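PDB 4F4E: aromatic-amino-acid aminotransferase, which probably transfers the amino group of aromatic amino acids such as tyrosine to 2-oxoglutarate, with pyridoxal 5'-phosphate as cofactor. Local coordinates for residues 361-364 with 365-369; 339-342 with 343-347; 331-334 with 335-338; 180-183 with 184-187; 214-217 with 218-221. One frame throughout, in Å; residues are numbered along the deposited sequence. Where two conformers were deposited one is given.

Contact 1: 361-364 with 365-369; sequences FSFI and NAQRG
Phe363 O accepts the backbone N-H of Gln367 at 3.0 Å and, more weakly, that of Ala366, while Asn365 N bonds to Ser362 O, so the chain makes one short helical turn about 363-366 and then leaves it extended. On one flank of the turn the Phe363 and Gln367 side chains run side by side. The Phe363 ring gets there because CG stands between the backbone N and the carbonyl carbon (chi1 67°). Gln367 CD then meets the ring at its edge, 3.8 Å from Phe363 CD1, and the amide and ring planes are 60° apart. Of the amide atoms, Gln367 NE2 comes nearest the ring, 3.6 Å from Phe363 CD1. Behind it, Gln367 CG packs on Phe363 O at 3.4 Å. Asn365 heads for helix 324-354, where ND2 donates to Asn346 OD1, and Ile364 packs on Val349 of the same helix. The amide of Gln367 bonds at both ends, OE1 with Ser372 OG and NE2 with Asn178 O. Its rotation is therefore fixed by polar partners, and Phe363 simply lines its flank with carbon.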
loop_
_atom_site.group_PDB
_atom_site.type_symbol
_atom_site.label_atom_id
_atom_site.label_comp_id
_atom_site.label_asym_id
_atom_site.label_seq_id
_atom_site.Cartn_x
_atom_site.Cartn_y
_atom_site.Cartn_z
ATOM N N PHE A 361 20.097 31.812 19.094
ATOM C CA PHE A 361 19.412 30.552 18.733
ATOM C C PHE A 361 18.164 30.235 19.561
ATOM O O PHE A 361 17.614 29.137 19.498
ATOM C CB PHE A 361 20.409 29.409 18.741
ATOM C CG PHE A 361 21.246 29.345 17.505
ATOM C CD1 PHE A 361 22.436 30.046 17.421
ATOM C CD2 PHE A 361 20.840 28.584 16.421
ATOM C CE1 PHE A 361 23.194 29.993 16.271
ATOM C CE2 PHE A 361 21.612 28.509 15.267
ATOM C CZ PHE A 361 22.786 29.229 15.196
ATOM N N SER A 362 17.686 31.216 20.303
ATOM C CA SER A 362 16.393 31.139 20.987
ATOM C C SER A 362 15.190 30.546 20.176
ATOM O O SER A 362 14.365 29.809 20.721
ATOM C CB SER A 362 16.083 32.543 21.526
ATOM O OG SER A 362 14.883 32.558 22.269
ATOM N N PHE A 363 15.095 30.852 18.880
ATOM C CA PHE A 363 14.072 30.291 18.021
ATOM C C PHE A 363 14.011 28.744 18.021
ATOM O O PHE A 363 12.966 28.180 17.735
ATOM C CB PHE A 363 14.228 30.778 16.583
ATOM C CG PHE A 363 15.469 30.290 15.896
ATOM C CD1 PHE A 363 15.481 29.081 15.206
ATOM C CD2 PHE A 363 16.644 31.054 15.931
ATOM C CE1 PHE A 363 16.627 28.636 14.569
ATOM C CE2 PHE A 363 17.787 30.615 15.267
ATOM C CZ PHE A 363 17.789 29.397 14.623
ATOM N N ILE A 364 15.105 28.083 18.379
ATOM C CA ILE A 364 15.116 26.619 18.435
ATOM C C ILE A 364 14.146 26.141 19.498
ATOM O O ILE A 364 13.569 25.071 19.375
ATOM C CB ILE A 364 16.549 26.068 18.717
ATOM C CG1 ILE A 364 17.482 26.401 17.544
ATOM C CG2 ILE A 364 16.543 24.553 18.929
ATOM C CD1 ILE A 364 17.200 25.628 16.268
ATOM N N ASN A 365 13.967 26.894 20.565
ATOM C CA ASN A 365 12.980 26.471 21.568
ATOM C C ASN A 365 11.511 26.702 21.171
ATOM O O ASN A 365 10.604 26.037 21.714
ATOM C CB ASN A 365 13.254 27.165 22.889
ATOM C CG ASN A 365 14.387 26.526 23.660
ATOM O OD1 ASN A 365 14.617 25.306 23.607
ATOM N ND2 ASN A 365 15.075 27.352 24.442
ATOM N N ALA A 366 11.301 27.606 20.216
ATOM C CA ALA A 366 9.965 27.976 19.724
ATOM C C ALA A 366 9.506 27.039 18.623
ATOM O O ALA A 366 8.299 26.815 18.453
ATOM C CB ALA A 366 10.010 29.378 19.173
ATOM N N GLN A 367 10.467 26.510 17.869
ATOM C CA GLN A 367 10.187 25.469 16.879
ATOM C C GLN A 367 9.843 24.144 17.561
ATOM O O GLN A 367 10.255 23.878 18.695
ATOM C CB GLN A 367 11.325 25.374 15.837
ATOM C CG GLN A 367 11.436 26.684 15.074
ATOM C CD GLN A 367 12.611 26.819 14.142
ATOM O OE1 GLN A 367 13.492 25.980 14.109
ATOM N NE2 GLN A 367 12.618 27.907 13.368
ATOM N N ARG A 368 9.017 23.352 16.887
ATOM C CA ARG A 368 8.460 22.129 17.476
ATOM C C ARG A 368 8.522 20.946 16.540
ATOM O O ARG A 368 8.389 21.089 15.335
ATOM C CB ARG A 368 6.981 22.324 17.841
ATOM C CG ARG A 368 6.744 23.466 18.778
ATOM C CD ARG A 368 5.441 23.290 19.537
ATOM N NE ARG A 368 4.364 23.326 18.600
ATOM C CZ ARG A 368 3.098 23.073 18.883
ATOM N NH1 ARG A 368 2.698 22.828 20.134
ATOM N NH2 ARG A 368 2.222 23.160 17.902
ATOM N N GLY A 369 8.626 19.768 17.134
ATOM C CA GLY A 369 8.616 18.500 16.425
ATOM C C GLY A 369 10.020 18.030 16.174
ATOM O O GLY A 369 10.971 18.439 16.866
#

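Contact 2: 339-342 with 343-347; sequences DRIR and AMRNG
Ile341 and Arg345 lie side by side on the inward face of helix 324-354, the long helix that in class I aminotransferases of this fold runs between the large and small domains. This is the tight part. Ile341 CG2 meets Arg345 NE at 3.7 Å, and Arg345 CG rides over Ile341 O at 3.3 Å. The same carbonyl takes Arg345 N in a backbone bond of 2.9 Å. The arginine chain is fully extended from CG to NE and turns only at its last torsion (chi4 -76°), which turns the guanidinium off the line of the chain. There NH1 meets Ser372 OG and Ile364 O, while NH2 meets the carbonyls of Gly369 and Phe371, so this buried charge is gripped by neutral oxygens from the chain after the helix. Met344 is buried too, its doubly bent chain starting with CG 3.4 Å from Arg340 O.

The other side is looser. Asp339 and Ala343 are exposed, and Ala343 offers only its CB to the preceding turn. Arg342, stretched out straight, leaves the helix for Glu242 and Gly241 O. At the far end Asn346 N bonds to Arg342 O at 2.9 Å, and Asn346 CB rests 3.6 Å from that same oxygen.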
loop_
_atom_site.group_PDB
_atom_site.type_symbol
_atom_site.label_atom_id
_atom_site.label_comp_id
_atom_site.label_asym_id
_atom_site.label_seq_id
_atom_site.Cartn_x
_atom_site.Cartn_y
_atom_site.Cartn_z
ATOM N N ASP A 339 9.265 15.056 25.282
ATOM C CA ASP A 339 10.056 15.791 26.265
ATOM C C ASP A 339 11.553 15.696 25.984
ATOM O O ASP A 339 12.294 16.641 26.299
ATOM C CB ASP A 339 9.747 15.275 27.662
ATOM C CG ASP A 339 8.343 15.717 28.187
ATOM O OD1 ASP A 339 7.663 16.626 27.665
ATOM O OD2 ASP A 339 7.977 15.135 29.186
ATOM N N ARG A 340 12.026 14.572 25.436
ATOM C CA ARG A 340 13.467 14.463 25.134
ATOM C C ARG A 340 13.839 15.441 24.037
ATOM O O ARG A 340 14.851 16.107 24.128
ATOM C CB ARG A 340 13.924 13.063 24.740
ATOM C CG ARG A 340 15.442 12.965 24.809
ATOM C CD ARG A 340 15.983 11.867 23.939
ATOM N NE ARG A 340 15.793 12.148 22.527
ATOM C CZ ARG A 340 16.017 11.258 21.580
ATOM N NH1 ARG A 340 16.431 10.023 21.914
ATOM N NH2 ARG A 340 15.833 11.599 20.318
ATOM N N ILE A 341 12.998 15.569 23.019
ATOM C CA ILE A 341 13.239 16.554 21.974
ATOM C C ILE A 341 13.345 17.959 22.542
ATOM O O ILE A 341 14.220 18.718 22.160
ATOM C CB ILE A 341 12.176 16.491 20.842
ATOM C CG1 ILE A 341 12.249 15.156 20.086
ATOM C CG2 ILE A 341 12.335 17.693 19.893
ATOM C CD1 ILE A 341 10.990 14.929 19.199
ATOM N N ARG A 342 12.432 18.310 23.433
ATOM C CA ARG A 342 12.437 19.620 24.084
ATOM C C ARG A 342 13.729 19.824 24.886
ATOM O O ARG A 342 14.275 20.928 24.918
ATOM C CB ARG A 342 11.247 19.733 25.027
ATOM C CG ARG A 342 9.887 19.837 24.364
ATOM C CD ARG A 342 8.792 20.011 25.404
ATOM N NE ARG A 342 7.466 20.222 24.818
ATOM C CZ ARG A 342 6.361 20.420 25.535
ATOM N NH1 ARG A 342 6.396 20.416 26.874
ATOM N NH2 ARG A 342 5.217 20.660 24.927
ATOM N N ALA A 343 14.184 18.769 25.546
ATOM C CA ALA A 343 15.410 18.855 26.366
ATOM C C ALA A 343 16.619 19.137 25.438
ATOM O O ALA A 343 17.552 19.901 25.793
ATOM C CB ALA A 343 15.644 17.549 27.110
ATOM N N MET A 344 16.592 18.529 24.260
ATOM C CA MET A 344 17.699 18.690 23.297
ATOM C C MET A 344 17.652 20.081 22.704
ATOM O O MET A 344 18.704 20.730 22.554
ATOM C CB MET A 344 17.669 17.610 22.204
ATOM C CG MET A 344 17.956 16.197 22.672
ATOM S SD MET A 344 19.578 16.017 23.441
ATOM C CE MET A 344 19.186 16.238 25.169
ATOM N N ARG A 345 16.447 20.548 22.354
ATOM C CA ARG A 345 16.284 21.912 21.876
ATOM C C ARG A 345 16.860 22.877 22.915
ATOM O O ARG A 345 17.695 23.759 22.601
ATOM C CB ARG A 345 14.800 22.268 21.657
ATOM C CG ARG A 345 14.215 21.583 20.445
ATOM C CD ARG A 345 12.740 21.961 20.229
ATOM N NE ARG A 345 12.182 21.322 19.031
ATOM C CZ ARG A 345 12.433 21.711 17.788
ATOM N NH1 ARG A 345 13.237 22.741 17.554
ATOM N NH2 ARG A 345 11.876 21.057 16.756
ATOM N N ASN A 346 16.435 22.728 24.161
ATOM C CA ASN A 346 16.852 23.727 25.152
ATOM C C ASN A 346 18.345 23.592 25.475
ATOM O O ASN A 346 19.012 24.616 25.731
ATOM C CB ASN A 346 16.071 23.681 26.456
ATOM C CG ASN A 346 16.383 24.888 27.328
ATOM O OD1 ASN A 346 16.383 26.046 26.848
ATOM N ND2 ASN A 346 16.734 24.637 28.579
ATOM N N GLY A 347 18.830 22.357 25.483
ATOM C CA GLY A 347 20.256 22.122 25.729
ATOM C C GLY A 347 21.098 22.751 24.634
ATOM O O GLY A 347 22.157 23.286 24.917
#

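Contact 3: 331-334 with 335-338; sequences VQEL and GEMR
Gln332 and Glu336, one helical turn apart, cross obliquely with their end groups almost parallel: the amide and carboxylate planes differ by only 8°. The touch is lopsided, Glu336 OE2 lying 3.7 Å from Gln332 CG rather than against the amide itself. Glu336 CG stands beside its own backbone N (chi1 -67°), which lays the chain back over the preceding turn and puts CG 3.3 Å from Gln332 O. On its other flank Glu336 OE1 approaches Glu333 CG at 4.1 Å, and here the two carboxylates are turned 55° to each other. Their like charges come no nearer than 5.3 Å between Glu333 OE1 and Glu336 OE1, and Arg70, which makes a salt bridge with Glu336, would probably offset any repulsion between them. Met337 likewise folds back, its CG and SD packing on Glu333 O. Arg338 bends at chi3 so that one face of its guanidinium meets Gly335 CA near the rim, 3.3 Å from the plane. At the edge of that group a water accepts from Arg338 NH1 at 2.9 Å and donates to Val331 O, tying the arginine back to Val331, two turns earlier. NH1 also donates to Gly239 O. Around this part of helix 324-354, Glu333 OE2 takes the backbone N-H of Arg70 at the start of helix 70-81, while Val331 and Leu334 pack on Ile244 and Phe240 in the loop between strand 230-235 and helix 249-256.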
loop_
_atom_site.group_PDB
_atom_site.type_symbol
_atom_site.label_atom_id
_atom_site.label_comp_id
_atom_site.label_asym_id
_atom_site.label_seq_id
_atom_site.Cartn_x
_atom_site.Cartn_y
_atom_site.Cartn_z
ATOM N N VAL A 331 0.970 6.537 25.807
ATOM C CA VAL A 331 0.851 8.002 26.130
ATOM C C VAL A 331 2.106 8.421 26.888
ATOM O O VAL A 331 2.744 9.464 26.587
ATOM C CB VAL A 331 -0.448 8.318 26.926
ATOM C CG1 VAL A 331 -0.400 9.712 27.507
ATOM C CG2 VAL A 331 -1.652 8.182 26.012
ATOM N N GLN A 332 2.519 7.571 27.819
ATOM C CA GLN A 332 3.679 7.876 28.618
ATOM C C GLN A 332 4.939 7.934 27.788
ATOM O O GLN A 332 5.722 8.887 27.885
ATOM C CB GLN A 332 3.830 6.851 29.743
ATOM C CG GLN A 332 5.020 7.100 30.664
ATOM C CD GLN A 332 4.969 6.185 31.870
ATOM O OE1 GLN A 332 4.761 6.630 33.006
ATOM N NE2 GLN A 332 5.115 4.906 31.634
ATOM N N GLU A 333 5.129 6.920 26.951
ATOM C CA GLU A 333 6.324 6.836 26.147
ATOM C C GLU A 333 6.406 7.937 25.065
ATOM O O GLU A 333 7.472 8.503 24.846
ATOM C CB GLU A 333 6.530 5.424 25.554
ATOM C CG GLU A 333 7.914 5.286 24.950
ATOM C CD GLU A 333 8.361 3.861 24.659
ATOM O OE1 GLU A 333 9.523 3.744 24.184
ATOM O OE2 GLU A 333 7.596 2.890 24.853
ATOM N N LEU A 334 5.285 8.245 24.421
ATOM C CA LEU A 334 5.267 9.278 23.428
ATOM C C LEU A 334 5.575 10.625 24.109
ATOM O O LEU A 334 6.275 11.495 23.563
ATOM C CB LEU A 334 3.894 9.298 22.783
ATOM C CG LEU A 334 3.712 10.356 21.695
ATOM C CD1 LEU A 334 4.814 10.322 20.630
ATOM C CD2 LEU A 334 2.334 10.140 21.130
ATOM N N GLY A 335 5.105 10.769 25.342
ATOM C CA GLY A 335 5.420 11.965 26.126
ATOM C C GLY A 335 6.896 12.094 26.462
ATOM O O GLY A 335 7.451 13.199 26.459
ATOM N N GLU A 336 7.538 10.955 26.740
ATOM C CA GLU A 336 8.993 10.930 27.001
ATOM C C GLU A 336 9.762 11.336 25.720
ATOM O O GLU A 336 10.741 12.074 25.792
ATOM C CB GLU A 336 9.425 9.551 27.496
ATOM C CG GLU A 336 8.852 9.239 28.865
ATOM C CD GLU A 336 9.016 7.793 29.252
ATOM O OE1 GLU A 336 9.366 6.966 28.375
ATOM O OE2 GLU A 336 8.738 7.458 30.413
ATOM N N MET A 337 9.279 10.905 24.574
ATOM C CA MET A 337 9.883 11.294 23.310
ATOM C C MET A 337 9.698 12.799 23.021
ATOM O O MET A 337 10.679 13.496 22.679
ATOM C CB MET A 337 9.351 10.421 22.171
ATOM C CG MET A 337 9.663 8.951 22.357
ATOM S SD MET A 337 8.654 7.911 21.300
ATOM C CE MET A 337 9.218 8.344 19.720
ATOM N N ARG A 338 8.469 13.298 23.195
ATOM C CA ARG A 338 8.202 14.734 23.131
ATOM C C ARG A 338 9.167 15.495 24.039
ATOM O O ARG A 338 9.797 16.463 23.631
ATOM C CB ARG A 338 6.762 15.043 23.539
ATOM C CG ARG A 338 6.395 16.509 23.498
ATOM C CD ARG A 338 4.921 16.719 23.813
ATOM N NE ARG A 338 4.520 16.248 25.138
ATOM C CZ ARG A 338 3.729 15.181 25.389
ATOM N NH1 ARG A 338 3.230 14.360 24.431
ATOM N NH2 ARG A 338 3.401 14.946 26.641
HETATM O O HOH W 1 1.960 11.969 25.548
#

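Contact 4: 180-183 with 184-187; sequences VNFD and GMLA
Asn181 OD1 caps Gly184 N at 2.9 Å from an odd direction: the donor stands 56° out of the carboxamide plane, above it and not on a lone pair. Asn181 is at once the N-cap of helix 182-189 and the centre of an inverse gamma turn, in which Phe182 N makes a weak bond to Val180 O. With CG anti to the backbone N (chi1 172°), the amide hangs beside the first turn and its flank lies along Gly184, CG 3.9 Å from Gly184 CA. Gly184 carries no side chain into this close fit. The backbone oxygen of Asn181 works as well: it accepts Met185 N at 3.1 Å, in the carbonyl plane, and makes a weak second bond with Gly184 N. Two oxygens of one residue thus hold the N-H groups of Gly184 and Met185 in the first turn.

Beyond the cap the side chains are apolar. Phe182 and Leu186 run at an angle to each other, the rim of the ring at CZ meeting Leu186 CD1 at 3.6 Å, while Leu186 CB lies over one face. Met185, fully extended, comes to another part of the rim on the same side as Leu186 CB, bringing SD to 5.2 Å from the centre of the Phe182 ring, an oblique Met-aromatic contact. The sulfur side is buried against Tyr170 and Tyr172 of strand 167-174, and Phe182 turns toward helix 214-227. Asparagine as N-cap, placed just after the short edge strand 179-180, is a classic start for a helix, here at the border of the mixed sheet of the large domain.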
loop_
_atom_site.group_PDB
_atom_site.type_symbol
_atom_site.label_atom_id
_atom_site.label_comp_id
_atom_site.label_asym_id
_atom_site.label_seq_id
_atom_site.Cartn_x
_atom_site.Cartn_y
_atom_site.Cartn_z
ATOM N N VAL A 180 6.932 32.395 11.210
ATOM C CA VAL A 180 5.987 32.272 10.107
ATOM C C VAL A 180 5.709 33.675 9.543
ATOM O O VAL A 180 5.580 34.652 10.309
ATOM C CB VAL A 180 4.681 31.577 10.536
ATOM C CG1 VAL A 180 4.050 32.313 11.694
ATOM C CG2 VAL A 180 3.702 31.503 9.357
ATOM N N ASN A 181 5.694 33.780 8.212
ATOM C CA ASN A 181 5.248 34.994 7.530
ATOM C C ASN A 181 3.747 34.823 7.398
ATOM O O ASN A 181 3.276 34.482 6.335
ATOM C CB ASN A 181 5.913 35.149 6.166
ATOM C CG ASN A 181 5.340 36.278 5.351
ATOM O OD1 ASN A 181 4.518 37.049 5.837
ATOM N ND2 ASN A 181 5.742 36.366 4.114
ATOM N N PHE A 182 3.014 35.094 8.476
ATOM C CA PHE A 182 1.584 34.844 8.492
ATOM C C PHE A 182 0.832 35.780 7.571
ATOM O O PHE A 182 -0.180 35.390 6.980
ATOM C CB PHE A 182 0.995 34.875 9.900
ATOM C CG PHE A 182 -0.423 34.397 9.935
ATOM C CD1 PHE A 182 -0.716 33.061 9.632
ATOM C CD2 PHE A 182 -1.463 35.292 10.068
ATOM C CE1 PHE A 182 -2.011 32.602 9.596
ATOM C CE2 PHE A 182 -2.778 34.837 10.021
ATOM C CZ PHE A 182 -3.053 33.496 9.784
ATOM N N ASP A 183 1.306 37.022 7.454
ATOM C CA ASP A 183 0.683 37.974 6.553
ATOM C C ASP A 183 0.723 37.480 5.108
ATOM O O ASP A 183 -0.260 37.611 4.362
ATOM C CB ASP A 183 1.335 39.356 6.651
ATOM C CG ASP A 183 1.187 39.996 8.041
ATOM O OD1 ASP A 183 0.277 39.621 8.826
ATOM O OD2 ASP A 183 1.993 40.891 8.333
ATOM N N GLY A 184 1.853 36.905 4.712
ATOM C CA GLY A 184 2.018 36.406 3.369
ATOM C C GLY A 184 1.145 35.173 3.189
ATOM O O GLY A 184 0.527 34.995 2.131
ATOM N N MET A 185 1.072 34.335 4.219
ATOM C CA MET A 185 0.227 33.139 4.107
ATOM C C MET A 185 -1.231 33.540 3.899
ATOM O O MET A 185 -1.901 33.076 3.002
ATOM C CB MET A 185 0.299 32.308 5.371
ATOM C CG MET A 185 -0.565 31.054 5.303
ATOM S SD MET A 185 -0.320 29.968 6.737
ATOM C CE MET A 185 -1.509 28.660 6.395
ATOM N N LEU A 186 -1.727 34.398 4.774
ATOM C CA LEU A 186 -3.116 34.747 4.714
ATOM C C LEU A 186 -3.425 35.461 3.394
ATOM O O LEU A 186 -4.488 35.226 2.772
ATOM C CB LEU A 186 -3.499 35.601 5.917
ATOM C CG LEU A 186 -4.972 35.328 6.219
ATOM C CD1 LEU A 186 -5.098 33.960 6.901
ATOM C CD2 LEU A 186 -5.531 36.460 7.060
ATOM N N ALA A 187 -2.506 36.304 2.941
ATOM C CA ALA A 187 -2.741 37.022 1.700
ATOM C C ALA A 187 -2.857 36.062 0.523
ATOM O O ALA A 187 -3.737 36.225 -0.326
ATOM C CB ALA A 187 -1.678 38.102 1.449
#

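Contact 5: 214-217 with 218-221; sequences DAQW and AQVV
Trp217 O and Val221 N make one of the backbone bonds that wind 214-221 into the first turns of helix 214-227, at 2.9 Å. Val220 N to Gln216 O is similar, but nearer the start the turn is slacker: Ala218 N to Asp214 O is longer, at 3.2 Å, and Gln219 N reaches Ala215 O only weakly at 3.4 Å. Just before the helix, Asn213 OD1 accepts Gln216 N. Ala215 and Ala218 lie on the exposed side.

Carbon on carbonyl oxygen is the second kind of contact. Both valines put CG2 beside the backbone N and so over the oxygen one turn back, Val220 CG2 on Gln216 O and Val221 CG2 on Trp217 O, each at 3.3 Å. Gln219 does the same with a longer chain: chi1 -63° turns its CG back over Ala215 O, at 3.5 Å.

Apolar contact between side chains is slight, Trp217 CE3 reaching Val220 CB at 4.4 Å. The indole instead leaves the helix and packs on Ala250, Leu253 and Phe254 of helix 249-256. Inside the beta-alpha-beta unit of strands 197-201 and 230-235, the helix is thus held together by its backbone, while its large apolar groups are spent on neighbours.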
loop_
_atom_site.group_PDB
_atom_site.type_symbol
_atom_site.label_atom_id
_atom_site.label_comp_id
_atom_site.label_asym_id
_atom_site.label_seq_id
_atom_site.Cartn_x
_atom_site.Cartn_y
_atom_site.Cartn_z
ATOM N N ASP A 214 -3.015 29.064 17.878
ATOM C CA ASP A 214 -4.466 28.775 17.811
ATOM C C ASP A 214 -5.292 29.915 17.229
ATOM O O ASP A 214 -6.382 29.685 16.665
ATOM C CB ASP A 214 -4.992 28.428 19.208
ATOM C CG ASP A 214 -4.698 27.005 19.606
ATOM O OD1 ASP A 214 -4.055 26.261 18.806
ATOM O OD2 ASP A 214 -5.141 26.621 20.717
ATOM N N ALA A 215 -4.761 31.123 17.367
ATOM C CA ALA A 215 -5.374 32.323 16.848
ATOM C C ALA A 215 -5.092 32.557 15.371
ATOM O O ALA A 215 -5.921 33.100 14.659
ATOM C CB ALA A 215 -4.926 33.520 17.651
ATOM N N GLN A 216 -3.900 32.185 14.914
ATOM C CA GLN A 216 -3.597 32.225 13.495
ATOM C C GLN A 216 -4.407 31.127 12.800
ATOM O O GLN A 216 -4.895 31.316 11.668
ATOM C CB GLN A 216 -2.098 32.069 13.260
ATOM C CG GLN A 216 -1.291 33.282 13.743
ATOM C CD GLN A 216 0.212 33.009 13.765
ATOM O OE1 GLN A 216 0.639 31.921 14.129
ATOM N NE2 GLN A 216 1.013 33.998 13.328
ATOM N N TRP A 217 -4.567 29.991 13.475
ATOM C CA TRP A 217 -5.380 28.908 12.931
ATOM C C TRP A 217 -6.801 29.379 12.740
ATOM O O TRP A 217 -7.414 29.068 11.710
ATOM C CB TRP A 217 -5.365 27.700 13.823
ATOM C CG TRP A 217 -4.201 26.764 13.594
ATOM C CD1 TRP A 217 -3.196 26.414 14.488
ATOM C CD2 TRP A 217 -3.930 26.024 12.382
ATOM N NE1 TRP A 217 -2.330 25.508 13.932
ATOM C CE2 TRP A 217 -2.728 25.223 12.649
ATOM C CE3 TRP A 217 -4.550 25.934 11.151
ATOM C CZ2 TRP A 217 -2.190 24.396 11.709
ATOM C CZ3 TRP A 217 -4.002 25.082 10.207
ATOM C CH2 TRP A 217 -2.836 24.356 10.472
ATOM N N ALA A 218 -7.329 30.183 13.673
ATOM C CA ALA A 218 -8.727 30.653 13.522
ATOM C C ALA A 218 -8.892 31.529 12.282
ATOM O O ALA A 218 -9.930 31.480 11.594
ATOM C CB ALA A 218 -9.195 31.391 14.797
ATOM N N GLN A 219 -7.869 32.318 11.969
ATOM C CA GLN A 219 -7.915 33.155 10.773
ATOM C C GLN A 219 -7.866 32.288 9.523
ATOM O O GLN A 219 -8.554 32.564 8.547
ATOM C CB GLN A 219 -6.776 34.156 10.740
ATOM C CG GLN A 219 -6.876 35.122 11.916
ATOM C CD GLN A 219 -5.757 36.128 11.956
ATOM O OE1 GLN A 219 -5.775 37.101 11.209
ATOM N NE2 GLN A 219 -4.812 35.933 12.855
ATOM N N VAL A 220 -7.032 31.252 9.564
ATOM C CA VAL A 220 -6.952 30.344 8.433
ATOM C C VAL A 220 -8.305 29.676 8.163
ATOM O O VAL A 220 -8.762 29.649 7.025
ATOM C CB VAL A 220 -5.842 29.290 8.599
ATOM C CG1 VAL A 220 -5.903 28.310 7.453
ATOM C CG2 VAL A 220 -4.478 29.983 8.625
ATOM N N VAL A 221 -8.919 29.136 9.215
ATOM C CA VAL A 221 -10.229 28.507 9.096
ATOM C C VAL A 221 -11.243 29.505 8.494
ATOM O O VAL A 221 -11.981 29.140 7.598
ATOM C CB VAL A 221 -10.741 28.000 10.469
ATOM C CG1 VAL A 221 -12.166 27.491 10.393
ATOM C CG2 VAL A 221 -9.801 26.898 10.988
#

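How the contacts relate
The five contacts fall into two clusters. Contacts 2 and 3 are consecutive parts of helix 324-354, their centres 13 Å apart, and contact 1 leans on contact 2 with centres 10 Å apart, Gln367 O packing 3.2 Å from Arg345 CZ. Contacts 4 and 5 form the other pair, at 11 Å between centres. There the Phe182 ring is wedged on helix 214-227, CZ lying 3.4 Å from Gln216 O and CE1 3.7 Å from Val220 CG2. Contact 1 stands between the clusters, about 6 Å from contact 5 by nearest atoms, while the centres of contacts 3 and 4 are about 32 Å apart. Lys269, which carries the pyridoxal phosphate, belongs to none of the five.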